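Local structure of ParA (Salmonella enterica subsp. enterica serovar Newport str. SL317, 3EZ9) at residues A[111-116]-A[269-274]; A[148-153]-A[204-209]; A[232-237]-A[305-310]. The protein probably binds and hydrolyses ATP as a ParA-type partition ATPase that helps to segregate DNA. All coordinates share one frame; numbering follows the deposited sequence.

Overall arrangement
All three contacts lie in the P-loop NTPase-like part of the chain. Contacts 1 and 2 join neighbouring strands of one mixed sheet. Their centres are about 14 Å apart, and strand 250-255 runs between them. Both are buried, with backbone hydrogen bonds and mostly aliphatic side chains. Contact 2 is nested in the chain loop closed by contact 1. Contact 3 is farther from the core and only partly buried. It joins a helix start to a loop through side chains, with no hydrogen bond across it and a magnesium ion at its outer end. Contacts 1 and 3 touch through D271 and R309, just before strand 272-277, where D271 meets the arginine pair.

Contact 1. Residues A[111-116]-A[269-274]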
# COMPACT_ATOMS: atom_id res chain seq x y z
N PRO A 111 -25.09 10.98 13.75
CA PRO A 111 -23.89 10.32 12.97
C PRO A 111 -24.17 9.22 11.97
O PRO A 111 -24.56 8.11 12.33
CB PRO A 111 -22.97 9.48 13.88
CG PRO A 111 -23.82 9.38 15.03
CD PRO A 111 -24.06 10.83 14.85
N TYR A 112 -23.97 9.54 10.74
CA TYR A 112 -24.03 8.47 9.78
C TYR A 112 -22.58 8.13 9.50
O TYR A 112 -21.79 8.96 9.03
CB TYR A 112 -24.69 8.91 8.49
CG TYR A 112 -25.03 7.82 7.51
CD1 TYR A 112 -24.56 7.82 6.22
CD2 TYR A 112 -25.86 6.77 7.92
CE1 TYR A 112 -24.92 6.85 5.31
CE2 TYR A 112 -26.23 5.80 7.04
CZ TYR A 112 -25.77 5.84 5.74
OH TYR A 112 -26.16 4.86 4.85
N VAL A 113 -22.20 6.88 9.78
CA VAL A 113 -20.81 6.44 9.62
C VAL A 113 -20.52 5.70 8.31
O VAL A 113 -21.19 4.72 7.94
CB VAL A 113 -20.40 5.56 10.80
CG1 VAL A 113 -18.97 5.05 10.62
CG2 VAL A 113 -20.53 6.34 12.09
N ILE A 114 -19.48 6.16 7.62
CA ILE A 114 -19.09 5.60 6.34
C ILE A 114 -17.71 4.95 6.35
O ILE A 114 -16.73 5.56 6.78
CB ILE A 114 -19.06 6.70 5.27
CG1 ILE A 114 -20.41 7.42 5.26
CG2 ILE A 114 -18.66 6.12 3.94
CD1 ILE A 114 -20.44 8.58 4.30
N PHE A 115 -17.62 3.74 5.83
CA PHE A 115 -16.36 3.01 5.76
C PHE A 115 -15.79 3.11 4.33
O PHE A 115 -16.36 2.57 3.38
CB PHE A 115 -16.60 1.55 6.12
CG PHE A 115 -15.36 0.74 6.23
CD1 PHE A 115 -14.71 0.60 7.45
CD2 PHE A 115 -14.82 0.12 5.11
CE1 PHE A 115 -13.53 -0.14 7.57
CE2 PHE A 115 -13.64 -0.63 5.21
CZ PHE A 115 -13.00 -0.76 6.45
N VAL A 116 -14.67 3.80 4.16
CA VAL A 116 -14.08 3.92 2.84
C VAL A 116 -13.04 2.82 2.57
O VAL A 116 -12.03 2.72 3.25
CB VAL A 116 -13.41 5.29 2.67
CG1 VAL A 116 -12.82 5.40 1.28
CG2 VAL A 116 -14.40 6.38 2.88
N ALA A 269 -18.67 -0.52 13.20
CA ALA A 269 -19.16 0.79 13.58
C ALA A 269 -19.73 1.61 12.43
O ALA A 269 -20.25 2.71 12.65
CB ALA A 269 -18.06 1.55 14.25
N SER A 270 -19.64 1.07 11.21
CA SER A 270 -20.12 1.81 10.04
C SER A 270 -21.51 1.42 9.56
O SER A 270 -21.96 0.30 9.79
CB SER A 270 -19.13 1.66 8.90
OG SER A 270 -17.90 2.18 9.31
N ASP A 271 -22.17 2.36 8.89
CA ASP A 271 -23.52 2.15 8.36
C ASP A 271 -23.48 1.82 6.87
O ASP A 271 -24.26 1.01 6.36
CB ASP A 271 -24.38 3.41 8.58
CG ASP A 271 -24.72 3.62 10.04
OD1 ASP A 271 -24.17 4.56 10.68
OD2 ASP A 271 -25.54 2.81 10.54
N LEU A 272 -22.53 2.46 6.20
CA LEU A 272 -22.36 2.29 4.77
C LEU A 272 -20.94 2.03 4.33
O LEU A 272 -19.99 2.71 4.75
CB LEU A 272 -22.87 3.54 4.07
CG LEU A 272 -22.51 3.71 2.59
CD1 LEU A 272 -23.80 3.79 1.78
CD2 LEU A 272 -21.66 4.96 2.42
N LEU A 273 -20.80 1.03 3.47
CA LEU A 273 -19.52 0.65 2.89
C LEU A 273 -19.41 1.46 1.59
O LEU A 273 -20.31 1.38 0.75
CB LEU A 273 -19.50 -0.86 2.58
CG LEU A 273 -18.17 -1.48 2.12
CD1 LEU A 273 -17.37 -1.87 3.35
CD2 LEU A 273 -18.42 -2.70 1.23
N LEU A 274 -18.33 2.23 1.45
CA LEU A 274 -18.08 3.04 0.25
C LEU A 274 -16.86 2.44 -0.43
O LEU A 274 -15.72 2.59 0.06
CB LEU A 274 -17.80 4.50 0.62
CG LEU A 274 -18.25 5.62 -0.33
CD1 LEU A 274 -17.27 6.76 -0.27
CD2 LEU A 274 -18.34 5.09 -1.74
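V113 and D271 form the tight end of this contact. V113 O accepts two backbone bonds, from D271 N at 2.7 Å and from L272 N at 3.2 Å. In return V113 N gives a nearly straight bond to D271 OD1, which uses the lone pair turned away from OD2. The carboxylate therefore extends the pairing before the strand proper begins at L272. Its OD2 makes a salt bridge with R309. The Y112 ring lies beside D271, its plane only 5° from that of the carboxylate, and Y112 CE2 is 3.4 Å from D271 CB. Beyond that, Y112 OH reaches L272 CB.

From here the strands run parallel. F115 N bonds to L272 O at 2.8 Å, and L274 N bonds to F115 O. On one face I114 lies alongside L272. I114 CG2 is 3.6 Å from L272 CD2 and also meets L274 CB. On the other face F115 has CG anti to its backbone N (chi1 -174°), which sets the ring beside L273. F115 CD2 touches L273 CD1 at 3.7 Å. S270 OG sits at the edge of that ring and bonds to G266 O of helix 261-269.

The far end is looser. V116 is partly exposed, and its CG2 is 4.3 Å from L274 CD1. Strand 250-255 flanks 112-116 on its other side, and helix 261-269 covers F115 and L273. The pair is central to the parallel sheet of a P-loop NTPase fold. As in other ParA proteins, the first strand of this sheet, 112-116, probably leads into the deviant Walker A loop.

Contact 2. Residues A[148-153]-A[204-209]; sequences RILVID and DVIPAS
Strands 149-153 and 204-206 run parallel, with axes 4.6 Å apart and 19° between their directions, and L150, V151 and I152 pair with D204, V205 and I206. Four backbone bonds join them. I149 O accepts from D204 N, and V151 N donates to D204 O at 2.7 Å. V151 O then accepts from I206 N, and D153 N donates to I206 O at 2.9 Å.

L150, I152, D204 and I206 share one face. The methyl CD1 of L150 lies across I206, 3.8 Å from its CG1, and also touches D204 CB. I152 lies side by side with I206, and their CD1 atoms meet at 3.6 Å. A177 of helix 177-183 packs on both isoleucines. V151 and V205 are on the opposite face, where V205 CG1 rests 3.5 Å from V151 O and helix 129-137 packs on V151.

This is a parallel pair within the P-loop NTPase sheet, near its edge. D153 probably opens the Asp-x-Asp-Pro-Gln signature of ParA proteins, the Walker A' region.

From P207 the second segment is loop. D153 still meets it, at A208. The D153 CG is roughly anti to the backbone N (chi1 -151°), which places the carboxylate beside the A208 methyl. At the other end, D204 OD2 hydrogen-bonds to Y248 OH, while S209 OG caps the backbone N of D211, ahead of helix 212-217.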
# COMPACT_ATOMS: atom_id res chain seq x y z
N ARG A 148 -21.30 18.81 8.86
CA ARG A 148 -20.26 18.68 9.89
C ARG A 148 -19.70 17.27 9.67
O ARG A 148 -20.37 16.28 9.99
CB ARG A 148 -20.87 18.78 11.28
CG ARG A 148 -21.56 20.06 11.57
CD ARG A 148 -22.48 19.97 12.79
NE ARG A 148 -23.54 18.96 12.67
CZ ARG A 148 -24.01 18.27 13.71
NH1 ARG A 148 -23.51 18.47 14.93
NH2 ARG A 148 -25.00 17.40 13.57
N ILE A 149 -18.48 17.20 9.12
CA ILE A 149 -17.83 15.92 8.81
C ILE A 149 -16.52 15.65 9.55
O ILE A 149 -15.64 16.51 9.64
CB ILE A 149 -17.51 15.82 7.30
CG1 ILE A 149 -18.75 16.16 6.47
CG2 ILE A 149 -17.01 14.42 6.96
CD1 ILE A 149 -18.47 16.36 5.00
N LEU A 150 -16.39 14.44 10.09
CA LEU A 150 -15.17 14.06 10.79
C LEU A 150 -14.56 12.86 10.07
O LEU A 150 -15.28 11.97 9.60
CB LEU A 150 -15.47 13.67 12.24
CG LEU A 150 -14.34 12.98 13.02
CD1 LEU A 150 -13.32 14.01 13.40
CD2 LEU A 150 -14.89 12.28 14.25
N VAL A 151 -13.23 12.85 9.97
CA VAL A 151 -12.53 11.74 9.31
C VAL A 151 -11.63 11.02 10.29
O VAL A 151 -10.66 11.60 10.77
CB VAL A 151 -11.66 12.20 8.14
CG1 VAL A 151 -10.97 11.00 7.54
CG2 VAL A 151 -12.50 12.92 7.08
N ILE A 152 -11.97 9.78 10.62
CA ILE A 152 -11.16 8.99 11.53
C ILE A 152 -10.07 8.21 10.77
O ILE A 152 -10.37 7.40 9.89
CB ILE A 152 -12.00 7.92 12.30
CG1 ILE A 152 -13.35 8.47 12.80
CG2 ILE A 152 -11.18 7.42 13.47
CD1 ILE A 152 -13.30 9.33 14.02
N ASP A 153 -8.81 8.43 11.12
CA ASP A 153 -7.68 7.76 10.48
C ASP A 153 -7.20 6.50 11.21
O ASP A 153 -6.51 6.62 12.21
CB ASP A 153 -6.52 8.73 10.40
CG ASP A 153 -5.61 8.45 9.22
OD1 ASP A 153 -5.89 7.52 8.41
OD2 ASP A 153 -4.60 9.19 9.10
N ASP A 204 -13.28 17.86 10.22
CA ASP A 204 -12.29 17.60 11.26
C ASP A 204 -11.64 16.22 11.08
O ASP A 204 -12.25 15.30 10.52
CB ASP A 204 -12.90 17.67 12.66
CG ASP A 204 -13.56 18.99 12.96
OD1 ASP A 204 -13.01 20.05 12.61
OD2 ASP A 204 -14.64 18.98 13.59
N VAL A 205 -10.41 16.09 11.55
CA VAL A 205 -9.68 14.82 11.41
C VAL A 205 -9.11 14.30 12.71
O VAL A 205 -8.66 15.07 13.56
CB VAL A 205 -8.48 14.96 10.45
CG1 VAL A 205 -7.87 13.61 10.19
CG2 VAL A 205 -8.91 15.60 9.14
N ILE A 206 -9.18 12.98 12.89
CA ILE A 206 -8.54 12.36 14.04
C ILE A 206 -7.43 11.58 13.34
O ILE A 206 -7.69 10.58 12.68
CB ILE A 206 -9.43 11.38 14.80
CG1 ILE A 206 -10.64 12.12 15.38
CG2 ILE A 206 -8.58 10.74 15.92
CD1 ILE A 206 -11.44 11.33 16.44
N PRO A 207 -6.19 12.07 13.44
CA PRO A 207 -4.98 11.50 12.83
C PRO A 207 -4.48 10.10 13.18
O PRO A 207 -4.83 9.52 14.22
CB PRO A 207 -3.92 12.56 13.13
CG PRO A 207 -4.35 13.10 14.44
CD PRO A 207 -5.85 13.24 14.27
N ALA A 208 -3.66 9.57 12.27
CA ALA A 208 -3.01 8.26 12.45
C ALA A 208 -1.48 8.43 12.45
O ALA A 208 -0.96 9.50 12.09
CB ALA A 208 -3.40 7.30 11.35
N SER A 209 -0.78 7.36 12.83
CA SER A 209 0.69 7.35 12.91
C SER A 209 1.26 5.99 12.59
O SER A 209 0.54 5.00 12.58
CB SER A 209 1.14 7.75 14.31
OG SER A 209 2.53 7.63 14.46

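Contact 3. Residues A[232-237]-A[305-310]. Unlike the reference sequence in segment 232-237: Q232 (reference Pro), Y233 (reference Ser), I235 (reference Val). With MG (magnesium ion), chain C.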
# COMPACT_ATOMS: atom_id res chain seq x y z
N GLN A 232 -13.57 -6.07 22.06
CA GLN A 232 -12.47 -5.60 21.21
C GLN A 232 -12.86 -5.06 19.82
O GLN A 232 -12.05 -4.42 19.17
CB GLN A 232 -11.46 -6.71 21.02
CG GLN A 232 -12.07 -7.96 20.47
CD GLN A 232 -11.04 -8.93 19.97
OE1 GLN A 232 -11.31 -10.13 19.85
NE2 GLN A 232 -9.86 -8.43 19.65
N TYR A 233 -14.08 -5.31 19.37
CA TYR A 233 -14.54 -4.80 18.08
C TYR A 233 -15.62 -3.70 18.19
O TYR A 233 -16.11 -3.20 17.17
CB TYR A 233 -15.05 -5.95 17.23
CG TYR A 233 -13.99 -6.97 16.97
CD1 TYR A 233 -14.28 -8.34 16.98
CD2 TYR A 233 -12.67 -6.58 16.72
CE1 TYR A 233 -13.29 -9.28 16.75
CE2 TYR A 233 -11.67 -7.51 16.49
CZ TYR A 233 -11.98 -8.86 16.50
OH TYR A 233 -11.00 -9.79 16.26
N GLU A 234 -15.99 -3.30 19.41
CA GLU A 234 -16.98 -2.25 19.56
C GLU A 234 -16.29 -1.04 20.08
O GLU A 234 -16.94 -0.03 20.41
CB GLU A 234 -18.07 -2.64 20.55
CG GLU A 234 -18.86 -3.88 20.20
CD GLU A 234 -19.81 -4.22 21.31
OE1 GLU A 234 -19.33 -4.23 22.45
OE2 GLU A 234 -21.02 -4.46 21.06
N ILE A 235 -14.97 -1.10 20.16
CA ILE A 235 -14.22 0.03 20.71
C ILE A 235 -14.19 1.31 19.88
O ILE A 235 -14.08 2.39 20.44
CB ILE A 235 -12.79 -0.42 21.09
CG1 ILE A 235 -12.90 -1.54 22.13
CG2 ILE A 235 -11.99 0.74 21.66
CD1 ILE A 235 -11.62 -2.19 22.41
N LEU A 236 -14.29 1.21 18.55
CA LEU A 236 -14.31 2.39 17.70
C LEU A 236 -15.64 3.10 17.96
O LEU A 236 -15.66 4.30 18.15
CB LEU A 236 -14.25 2.02 16.20
CG LEU A 236 -13.63 2.99 15.16
CD1 LEU A 236 -14.36 2.87 13.86
CD2 LEU A 236 -13.67 4.41 15.62
N ARG A 237 -16.73 2.33 17.97
CA ARG A 237 -18.07 2.86 18.22
C ARG A 237 -18.20 3.43 19.63
O ARG A 237 -18.63 4.57 19.82
CB ARG A 237 -19.12 1.76 18.06
CG ARG A 237 -20.08 1.97 16.90
CD ARG A 237 -21.04 3.15 17.07
NE ARG A 237 -21.39 3.70 15.75
CZ ARG A 237 -22.50 4.36 15.49
NH1 ARG A 237 -23.37 4.57 16.45
NH2 ARG A 237 -22.73 4.84 14.27
N GLY A 305 -19.79 -11.93 18.96
CA GLY A 305 -21.09 -11.55 19.49
C GLY A 305 -21.48 -10.12 19.18
O GLY A 305 -22.37 -9.57 19.86
N VAL A 306 -20.84 -9.50 18.19
CA VAL A 306 -21.16 -8.12 17.82
C VAL A 306 -21.85 -8.01 16.45
O VAL A 306 -21.40 -8.61 15.46
CB VAL A 306 -19.88 -7.21 17.85
CG1 VAL A 306 -18.93 -7.69 18.95
CG2 VAL A 306 -19.18 -7.20 16.51
N GLU A 307 -22.95 -7.27 16.40
CA GLU A 307 -23.74 -7.07 15.18
C GLU A 307 -23.16 -5.95 14.31
O GLU A 307 -22.99 -4.84 14.78
CB GLU A 307 -25.19 -6.72 15.56
CG GLU A 307 -25.42 -5.34 16.29
CD GLU A 307 -24.22 -4.79 17.16
OE1 GLU A 307 -23.70 -5.49 18.08
OE2 GLU A 307 -23.81 -3.62 16.92
N PRO A 308 -22.83 -6.23 13.05
CA PRO A 308 -22.28 -5.10 12.29
C PRO A 308 -23.35 -4.09 11.90
O PRO A 308 -24.46 -4.47 11.61
CB PRO A 308 -21.59 -5.77 11.09
CG PRO A 308 -22.28 -7.07 10.96
CD PRO A 308 -22.54 -7.51 12.39
N ARG A 309 -23.04 -2.81 11.93
CA ARG A 309 -24.05 -1.78 11.60
C ARG A 309 -24.30 -1.63 10.11
O ARG A 309 -25.17 -0.89 9.69
CB ARG A 309 -23.64 -0.41 12.17
CG ARG A 309 -23.83 -0.25 13.66
CD ARG A 309 -23.38 1.13 14.14
NE ARG A 309 -24.18 2.25 13.60
CZ ARG A 309 -25.48 2.46 13.81
NH1 ARG A 309 -26.19 1.63 14.56
NH2 ARG A 309 -26.07 3.51 13.26
N LEU A 310 -23.50 -2.32 9.31
CA LEU A 310 -23.62 -2.22 7.88
C LEU A 310 -25.02 -2.40 7.37
O LEU A 310 -25.70 -3.41 7.67
CB LEU A 310 -22.72 -3.24 7.18
CG LEU A 310 -21.84 -2.76 6.03
CD1 LEU A 310 -20.97 -1.59 6.49
CD2 LEU A 310 -20.95 -3.93 5.59
MG MG C . -22.57 -6.15 20.89
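The R237 and R309 side chains cross at about a right angle at the inner end of this contact, and V306 meets Y233 and E234 at the other. R309 is extended as far as CD and then bends (chi3 64°). The bend lays its NE over one face of the R237 guanidinium, with R309 NE 3.3 Å from R237 CZ. The planes are 40° apart, which rules out a parallel stack. These like charges lie close with no hydrogen bond between them, as R309 NE and R237 NH2 are both donors. Both groups gather round the D271 carboxylate, which probably offsets their charge. R309 NH2 holds it by a salt bridge, and R237 NH2 adds a long, weak ion pair.

V306 has the most surface buried here. Its CG1 lies 4.0 Å from E234 CG as the two side chains run antiparallel past one another. Its CG2 is 4.4 Å from Y233 CB. E234 continues outward, and its OE2 binds the magnesium ion at 2.3 Å. E307 OE1 comes near E234 OE2, at 4.1 Å, with the carboxylates turned 55° apart. The ion close by would probably ease the approach of these two acids.

E234 is the N-cap residue of helix 235-241. G305, in a Schellman motif, follows the end of helix 294-303. L301 of that helix packs on both Y233 and V306. K4, Y7 and V10 of the second subunit pack on E307, P308 and L310. The contact thus joins the start of helix 235-241 to the loop between helix 294-303 and strand 312-317.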